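Local atomic coordinates of crystal protein (Bacillus thuringiensis serovar dakota, PDB entry 2ZTB), a protein that is the proteolytically activated form of parasporin-2, a toxin that recognizes cancer cells and probably forms pores in their membranes. Residues V138-T143 against E148-T153. Numbering follows the deposited sequence.
Sequences VSFSTT and ETTTET
The ring of Phe-140 meets Glu-148 and Thr-150 obliquely. Phe-140 CE2 lies 3.9 Å from Glu-148 O, and CZ comes as near to Thr-150 OG1. Over one face, offset toward the rim, sits a water that donates to Ser-139 O and is hydrogen-bonded to Thr-150 OG1 at 2.7 Å. The second flat group is the carboxylate of Glu-148. Thr-142 OG1 donates to Glu-148 OE2 at 2.6 Å, on the anti side and 16° out of the carboxylate plane. The Thr-142 hydroxyl is swung opposite its own amide nitrogen (chi1 -163°), where the extended chain of Glu-148 brings OE2 to it. A second water accepts from Ser-141 N and donates weakly to Glu-148 OE1. The strands run at 140° to each other and share no direct backbone bond. Strand 136-142 pairs instead with 126-132 in a two-stranded hairpin, whereas 147-164 pairs with 96-116 in the long sheet. Val-112 of that last strand touches Phe-140 and Thr-142. As in aerolysin-type toxins, this hairpin against the long strands is probably the part that rearranges to enter the membrane. The threonine hydroxyl would be expected to stabilise the charged form of Glu-148.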
loop_
_atom_site.group_PDB
_atom_site.type_symbol
_atom_site.label_atom_id
_atom_site.label_comp_id
_atom_site.label_asym_id
_atom_site.label_seq_id
_atom_site.Cartn_x
_atom_site.Cartn_y
_atom_site.Cartn_z
ATOM N N VAL A 138 -1.657 7.476 -10.952
ATOM C CA VAL A 138 -1.315 7.583 -9.540
ATOM C C VAL A 138 -0.010 6.785 -9.316
ATOM O O VAL A 138 0.121 5.658 -9.793
ATOM C CB VAL A 138 -2.491 7.031 -8.689
ATOM C CG1 VAL A 138 -2.097 6.798 -7.267
ATOM C CG2 VAL A 138 -3.701 7.987 -8.760
ATOM N N SER A 139 0.967 7.389 -8.645
ATOM C CA SER A 139 2.149 6.642 -8.207
ATOM C C SER A 139 2.531 6.907 -6.746
ATOM O O SER A 139 2.302 7.998 -6.215
ATOM C CB SER A 139 3.339 6.891 -9.117
ATOM O OG SER A 139 3.876 8.174 -8.885
ATOM N N PHE A 140 3.111 5.884 -6.115
ATOM C CA PHE A 140 3.535 5.935 -4.722
ATOM C C PHE A 140 4.876 5.209 -4.551
ATOM O O PHE A 140 5.138 4.194 -5.205
ATOM C CB PHE A 140 2.499 5.248 -3.822
ATOM C CG PHE A 140 1.215 6.033 -3.617
ATOM C CD1 PHE A 140 0.077 5.731 -4.350
ATOM C CD2 PHE A 140 1.139 7.038 -2.656
ATOM C CE1 PHE A 140 -1.094 6.451 -4.160
ATOM C CE2 PHE A 140 -0.028 7.746 -2.450
ATOM C CZ PHE A 140 -1.144 7.455 -3.201
ATOM N N SER A 141 5.720 5.743 -3.676
ATOM C CA SER A 141 6.885 5.019 -3.155
ATOM C C SER A 141 6.606 4.809 -1.661
ATOM O O SER A 141 6.707 5.744 -0.855
ATOM C CB SER A 141 8.178 5.813 -3.395
ATOM O OG SER A 141 9.318 4.962 -3.325
ATOM N N THR A 142 6.208 3.592 -1.295
ATOM C CA THR A 142 5.582 3.391 0.007
ATOM C C THR A 142 6.248 2.333 0.889
ATOM O O THR A 142 6.720 1.304 0.394
ATOM C CB THR A 142 4.059 3.134 -0.153
ATOM O OG1 THR A 142 3.400 3.328 1.100
ATOM C CG2 THR A 142 3.777 1.738 -0.689
ATOM N N THR A 143 6.289 2.594 2.195
ATOM C CA THR A 143 6.729 1.599 3.167
ATOM C C THR A 143 5.644 0.530 3.315
ATOM O O THR A 143 4.490 0.830 3.633
ATOM C CB THR A 143 7.044 2.230 4.542
ATOM O OG1 THR A 143 8.046 3.235 4.392
ATOM C CG2 THR A 143 7.543 1.171 5.538
ATOM N N GLU A 148 -0.819 5.776 2.999
ATOM C CA GLU A 148 -0.545 7.171 2.623
ATOM C C GLU A 148 -1.636 7.686 1.711
ATOM O O GLU A 148 -2.060 6.973 0.800
ATOM C CB GLU A 148 0.748 7.292 1.822
ATOM C CG GLU A 148 2.013 6.908 2.510
ATOM C CD GLU A 148 3.188 6.945 1.560
ATOM O OE1 GLU A 148 3.537 8.038 1.080
ATOM O OE2 GLU A 148 3.756 5.879 1.289
ATOM N N THR A 149 -2.019 8.946 1.922
ATOM C CA THR A 149 -2.923 9.676 1.036
ATOM C C THR A 149 -2.249 10.961 0.548
ATOM O O THR A 149 -1.687 11.710 1.347
ATOM C CB THR A 149 -4.256 10.026 1.777
ATOM O OG1 THR A 149 -4.865 8.813 2.219
ATOM C CG2 THR A 149 -5.235 10.772 0.880
ATOM N N THR A 150 -2.298 11.204 -0.759
ATOM C CA THR A 150 -1.880 12.494 -1.328
ATOM C C THR A 150 -3.101 13.227 -1.884
ATOM O O THR A 150 -4.107 12.607 -2.206
ATOM C CB THR A 150 -0.788 12.334 -2.417
ATOM O OG1 THR A 150 -1.207 11.367 -3.396
ATOM C CG2 THR A 150 0.546 11.875 -1.790
ATOM N N THR A 151 -3.031 14.551 -1.962
ATOM C CA THR A 151 -4.186 15.330 -2.398
ATOM C C THR A 151 -3.839 16.267 -3.560
ATOM O O THR A 151 -2.673 16.648 -3.731
ATOM C CB THR A 151 -4.817 16.140 -1.219
ATOM O OG1 THR A 151 -3.877 17.102 -0.718
ATOM C CG2 THR A 151 -5.229 15.210 -0.075
ATOM N N GLU A 152 -4.854 16.599 -4.359
ATOM C CA GLU A 152 -4.785 17.665 -5.365
ATOM C C GLU A 152 -6.137 18.393 -5.398
ATOM O O GLU A 152 -7.174 17.780 -5.191
ATOM C CB GLU A 152 -4.422 17.125 -6.765
ATOM C CG GLU A 152 -3.043 16.385 -6.930
ATOM C CD GLU A 152 -1.758 17.219 -6.633
ATOM O OE1 GLU A 152 -1.823 18.407 -6.232
ATOM O OE2 GLU A 152 -0.643 16.647 -6.786
ATOM N N THR A 153 -6.123 19.694 -5.659
ATOM C CA THR A 153 -7.336 20.518 -5.623
ATOM C C THR A 153 -7.888 20.823 -7.029
ATOM O O THR A 153 -7.134 21.307 -7.876
ATOM C CB THR A 153 -7.011 21.884 -4.974
ATOM O OG1 THR A 153 -6.116 21.699 -3.868
ATOM C CG2 THR A 153 -8.290 22.613 -4.529
HETATM O O HOH W 1 0.449 9.957 -4.986
HETATM O O HOH W 2 4.848 8.048 -2.104
HETATM O O HOH W 3 6.558 7.323 1.330
#